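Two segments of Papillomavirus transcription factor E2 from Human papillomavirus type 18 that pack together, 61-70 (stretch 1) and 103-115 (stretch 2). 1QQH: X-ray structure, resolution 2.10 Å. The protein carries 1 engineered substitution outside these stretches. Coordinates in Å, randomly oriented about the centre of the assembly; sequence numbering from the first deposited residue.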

# COMPACT_ATOMS: atom_id res chain seq x y z
N ASP A 61 -32.52 19.63 -8.05
CA ASP A 61 -31.54 20.42 -7.30
C ASP A 61 -31.52 19.76 -5.93
O ASP A 61 -32.36 18.90 -5.65
CB ASP A 61 -31.98 21.88 -7.18
CG ASP A 61 -32.15 22.56 -8.53
OD1 ASP A 61 -31.16 22.67 -9.28
OD2 ASP A 61 -33.29 22.98 -8.84
N ASN A 62 -30.59 20.16 -5.07
CA ASN A 62 -30.52 19.56 -3.74
C ASN A 62 -30.13 18.08 -3.91
O ASN A 62 -30.49 17.23 -3.09
CB ASN A 62 -31.89 19.71 -3.04
CG ASN A 62 -31.98 18.97 -1.72
OD1 ASN A 62 -31.04 18.97 -0.93
ND2 ASN A 62 -33.13 18.36 -1.47
N CYS A 63 -29.39 17.80 -4.97
CA CYS A 63 -28.95 16.44 -5.29
C CYS A 63 -27.69 15.97 -4.56
O CYS A 63 -26.59 16.42 -4.86
CB CYS A 63 -28.73 16.32 -6.80
SG CYS A 63 -27.91 14.79 -7.33
N MET A 64 -27.86 15.05 -3.61
CA MET A 64 -26.73 14.50 -2.87
C MET A 64 -26.05 13.36 -3.62
O MET A 64 -26.71 12.57 -4.31
CB MET A 64 -27.17 14.00 -1.50
CG MET A 64 -27.19 15.08 -0.42
SD MET A 64 -25.53 15.73 -0.09
CE MET A 64 -25.14 14.91 1.50
N THR A 65 -24.73 13.28 -3.49
CA THR A 65 -23.96 12.24 -4.14
C THR A 65 -23.30 11.34 -3.12
O THR A 65 -22.87 11.80 -2.06
CB THR A 65 -22.87 12.83 -5.06
OG1 THR A 65 -23.49 13.44 -6.20
CG2 THR A 65 -21.93 11.75 -5.54
N TYR A 66 -23.24 10.05 -3.42
CA TYR A 66 -22.61 9.07 -2.55
C TYR A 66 -21.77 8.12 -3.38
O TYR A 66 -21.98 7.99 -4.59
CB TYR A 66 -23.62 8.25 -1.77
CG TYR A 66 -24.58 9.10 -0.99
CD1 TYR A 66 -25.72 9.62 -1.59
CD2 TYR A 66 -24.31 9.45 0.33
CE1 TYR A 66 -26.57 10.45 -0.91
CE2 TYR A 66 -25.16 10.29 1.03
CZ TYR A 66 -26.28 10.79 0.39
OH TYR A 66 -27.12 11.64 1.04
N VAL A 67 -20.83 7.46 -2.73
CA VAL A 67 -19.96 6.54 -3.44
C VAL A 67 -20.28 5.09 -3.13
O VAL A 67 -20.29 4.69 -1.96
CB VAL A 67 -18.47 6.79 -3.11
CG1 VAL A 67 -17.59 5.75 -3.82
CG2 VAL A 67 -18.07 8.19 -3.54
N ALA A 68 -20.56 4.33 -4.18
CA ALA A 68 -20.85 2.91 -4.05
C ALA A 68 -19.60 2.20 -4.56
O ALA A 68 -19.24 2.34 -5.73
CB ALA A 68 -22.04 2.54 -4.91
N TRP A 69 -18.93 1.47 -3.69
CA TRP A 69 -17.70 0.77 -4.06
C TRP A 69 -17.92 -0.52 -4.83
O TRP A 69 -18.65 -1.41 -4.39
CB TRP A 69 -16.90 0.51 -2.79
CG TRP A 69 -16.67 1.76 -1.99
CD1 TRP A 69 -17.36 2.17 -0.88
CD2 TRP A 69 -15.71 2.79 -2.26
NE1 TRP A 69 -16.88 3.38 -0.45
CE2 TRP A 69 -15.87 3.78 -1.28
CE3 TRP A 69 -14.72 2.96 -3.24
CZ2 TRP A 69 -15.08 4.94 -1.25
CZ3 TRP A 69 -13.93 4.11 -3.21
CH2 TRP A 69 -14.12 5.08 -2.22
N ASP A 70 -17.29 -0.64 -6.00
CA ASP A 70 -17.43 -1.86 -6.81
C ASP A 70 -17.03 -3.08 -6.00
O ASP A 70 -17.64 -4.14 -6.11
CB ASP A 70 -16.56 -1.80 -8.07
CG ASP A 70 -17.18 -0.96 -9.18
OD1 ASP A 70 -18.39 -0.70 -9.14
OD2 ASP A 70 -16.43 -0.57 -10.10
N PHE A 103 -25.81 -2.06 5.81
CA PHE A 103 -25.81 -0.70 5.29
C PHE A 103 -24.72 0.19 5.87
O PHE A 103 -24.41 0.09 7.05
CB PHE A 103 -27.17 -0.02 5.55
CG PHE A 103 -28.29 -0.61 4.76
CD1 PHE A 103 -28.86 -1.82 5.14
CD2 PHE A 103 -28.74 0.02 3.61
CE1 PHE A 103 -29.86 -2.39 4.38
CE2 PHE A 103 -29.74 -0.54 2.84
CZ PHE A 103 -30.31 -1.76 3.22
N TYR A 104 -24.12 1.04 5.04
CA TYR A 104 -23.12 1.97 5.54
C TYR A 104 -23.57 3.40 5.22
O TYR A 104 -22.84 4.37 5.41
CB TYR A 104 -21.72 1.67 4.99
CG TYR A 104 -21.54 1.68 3.49
CD1 TYR A 104 -21.24 2.85 2.81
CD2 TYR A 104 -21.58 0.48 2.76
CE1 TYR A 104 -20.97 2.85 1.44
CE2 TYR A 104 -21.31 0.46 1.39
CZ TYR A 104 -21.01 1.65 0.74
OH TYR A 104 -20.72 1.62 -0.61
N ILE A 105 -24.80 3.49 4.71
CA ILE A 105 -25.47 4.75 4.38
C ILE A 105 -26.96 4.44 4.28
O ILE A 105 -27.37 3.59 3.50
CB ILE A 105 -25.02 5.38 3.06
CG1 ILE A 105 -23.63 6.00 3.22
CG2 ILE A 105 -25.99 6.47 2.65
CD1 ILE A 105 -23.22 6.91 2.09
N GLU A 106 -27.76 5.11 5.10
CA GLU A 106 -29.20 4.94 5.11
C GLU A 106 -29.78 6.22 4.52
O GLU A 106 -29.60 7.30 5.07
CB GLU A 106 -29.69 4.73 6.54
CG GLU A 106 -29.15 3.46 7.20
CD GLU A 106 -30.01 2.24 6.90
OE1 GLU A 106 -30.83 2.30 5.96
OE2 GLU A 106 -29.87 1.22 7.62
N PHE A 107 -30.47 6.08 3.40
CA PHE A 107 -31.05 7.23 2.73
C PHE A 107 -32.22 7.87 3.49
O PHE A 107 -32.55 9.02 3.25
CB PHE A 107 -31.47 6.85 1.31
CG PHE A 107 -30.30 6.59 0.37
CD1 PHE A 107 -30.43 5.72 -0.71
CD2 PHE A 107 -29.08 7.24 0.57
CE1 PHE A 107 -29.37 5.50 -1.59
CE2 PHE A 107 -28.01 7.02 -0.31
CZ PHE A 107 -28.16 6.15 -1.39
N LYS A 108 -32.84 7.12 4.40
CA LYS A 108 -33.94 7.69 5.16
C LYS A 108 -33.39 8.70 6.16
O LYS A 108 -33.94 9.78 6.33
CB LYS A 108 -34.71 6.62 5.92
CG LYS A 108 -35.82 7.21 6.78
CD LYS A 108 -36.70 6.15 7.43
CE LYS A 108 -37.87 6.79 8.17
NZ LYS A 108 -38.72 5.80 8.89
N SER A 109 -32.30 8.34 6.81
CA SER A 109 -31.69 9.23 7.78
C SER A 109 -31.10 10.41 7.03
O SER A 109 -31.04 11.52 7.54
CB SER A 109 -30.59 8.49 8.56
OG SER A 109 -29.33 8.68 7.94
N GLU A 110 -30.68 10.16 5.81
CA GLU A 110 -30.09 11.18 4.97
C GLU A 110 -31.14 12.19 4.49
O GLU A 110 -30.83 13.36 4.27
CB GLU A 110 -29.44 10.53 3.77
CG GLU A 110 -28.34 11.33 3.17
CD GLU A 110 -27.07 11.32 4.01
OE1 GLU A 110 -26.97 10.52 4.96
OE2 GLU A 110 -26.17 12.12 3.69
N CYS A 111 -32.37 11.72 4.32
CA CYS A 111 -33.45 12.58 3.87
C CYS A 111 -33.89 13.49 5.02
O CYS A 111 -34.39 14.59 4.80
CB CYS A 111 -34.64 11.75 3.40
SG CYS A 111 -35.90 12.70 2.50
N GLU A 112 -33.69 13.01 6.24
CA GLU A 112 -34.04 13.78 7.42
C GLU A 112 -33.10 14.97 7.53
O GLU A 112 -33.39 15.94 8.23
CB GLU A 112 -33.95 12.90 8.66
CG GLU A 112 -34.81 11.65 8.57
CD GLU A 112 -34.70 10.75 9.78
OE1 GLU A 112 -33.58 10.53 10.27
OE2 GLU A 112 -35.75 10.26 10.24
N LYS A 113 -31.99 14.91 6.81
CA LYS A 113 -31.01 16.00 6.82
C LYS A 113 -31.34 17.02 5.74
O LYS A 113 -31.07 18.20 5.89
CB LYS A 113 -29.61 15.46 6.57
CG LYS A 113 -29.12 14.45 7.58
CD LYS A 113 -27.68 14.08 7.28
CE LYS A 113 -27.18 12.96 8.17
NZ LYS A 113 -25.75 12.67 7.89
N TYR A 114 -31.92 16.55 4.63
CA TYR A 114 -32.28 17.43 3.53
C TYR A 114 -33.49 16.87 2.80
O TYR A 114 -33.37 15.86 2.11
CB TYR A 114 -31.13 17.57 2.53
CG TYR A 114 -29.79 17.05 3.01
CD1 TYR A 114 -29.48 15.70 2.93
CD2 TYR A 114 -28.82 17.92 3.51
CE1 TYR A 114 -28.23 15.22 3.35
CE2 TYR A 114 -27.57 17.46 3.92
CZ TYR A 114 -27.28 16.11 3.84
OH TYR A 114 -26.05 15.66 4.25
N GLY A 115 -34.64 17.51 2.94
CA GLY A 115 -35.82 17.01 2.27
C GLY A 115 -36.98 16.78 3.22
O GLY A 115 -37.16 15.68 3.76

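A strand and a strand-to-helix segment, distant in sequence but neighbours in the fold, meet mainly through side chains, with backbone atoms of Val-67 and Ala-68 joining from the strand, in a modest, largely aromatic contact that buries 466 Å² and centres on Tyr-66. The strand that includes residues 64 to 68 runs roughly antiparallel to the helix beginning at Phe-107, with 145° between their directions; their axes come no nearer than 11.7 Å, so long side chains must span the gap. Along the strand, Met-64 and Tyr-66 direct their CA-to-CB bonds toward stretch 2, whereas Thr-65 between them is out of reach, the alternation expected of an extended chain.

Tyr-66, buried and in rotamer m, gives up more surface to the partner than any other residue of the contact, 105 Å². Its ring lies among three residues. Tyr-66 CD2 approaches Ile-105 CD1 at 3.3 Å, a tight apolar contact. Phe-107 CE2 lies over one face of the tyrosine ring, 3.7 Å from Tyr-66 CD1; the two ring centroids are 5.2 Å apart and the planes are inclined at 52°, an oblique pairing. The CA-to-CB bond of Phe-107 points sideways, yet the end of its side chain comes nearer and reaches the tyrosine. At the far end of the Tyr-66 ring, Glu-110 OE2 sits at the edge, near the ring plane, and lies 2.9 Å from Tyr-66 OH. The phenol and carboxylate thus bring polar atoms together beside the apolar contacts, although Tyr-66 OH and Glu-110 CG are modelled too close, at 2.5 Å, for the local detail to be pressed.

Within its own stretch, Glu-110 OE1 forms a long salt bridge with Lys-113 NZ, 3.8 Å. One helical turn earlier, Glu-106 occupies the N-cap position. Its carbonyl receives the backbone hydrogen bond from Glu-110 N to Glu-106 O, 3.1 Å, and a side-chain hydrogen bond from Ser-109 OG to Glu-106 O, 3.2 Å, which tie the first turn together.

Toward the start of stretch 1, Met-64 meets the ring of Tyr-114. Met-64 CE is 3.4 Å from Tyr-114 CZ, and Met-64 SD lies 4.7 Å from the centroid of the Tyr-114 ring, 26° off its normal, an oblique sulfur-aromatic approach. The same methyl, Met-64 CE, is 3.7 Å from Glu-110 OE2. Beyond it, Asn-62 OD1 touches Tyr-114 CB at 3.7 Å, a peripheral contact.

Toward the other end of the strand, Tyr-104, in rotamer p, extends its hydroxyl to the backbone. Tyr-104 OH lies 3.4 Å from Val-67 O, at best a weak hydrogen bond, since the hydroxyl proton has another acceptor within reach, and also lies 3.7 Å from Ala-68 CA. The ring of Trp-69 joins this group: its CA-to-CB bond points sideways, but its end comes nearer, placing Trp-69 CD1 4.0 Å from Tyr-104 CZ.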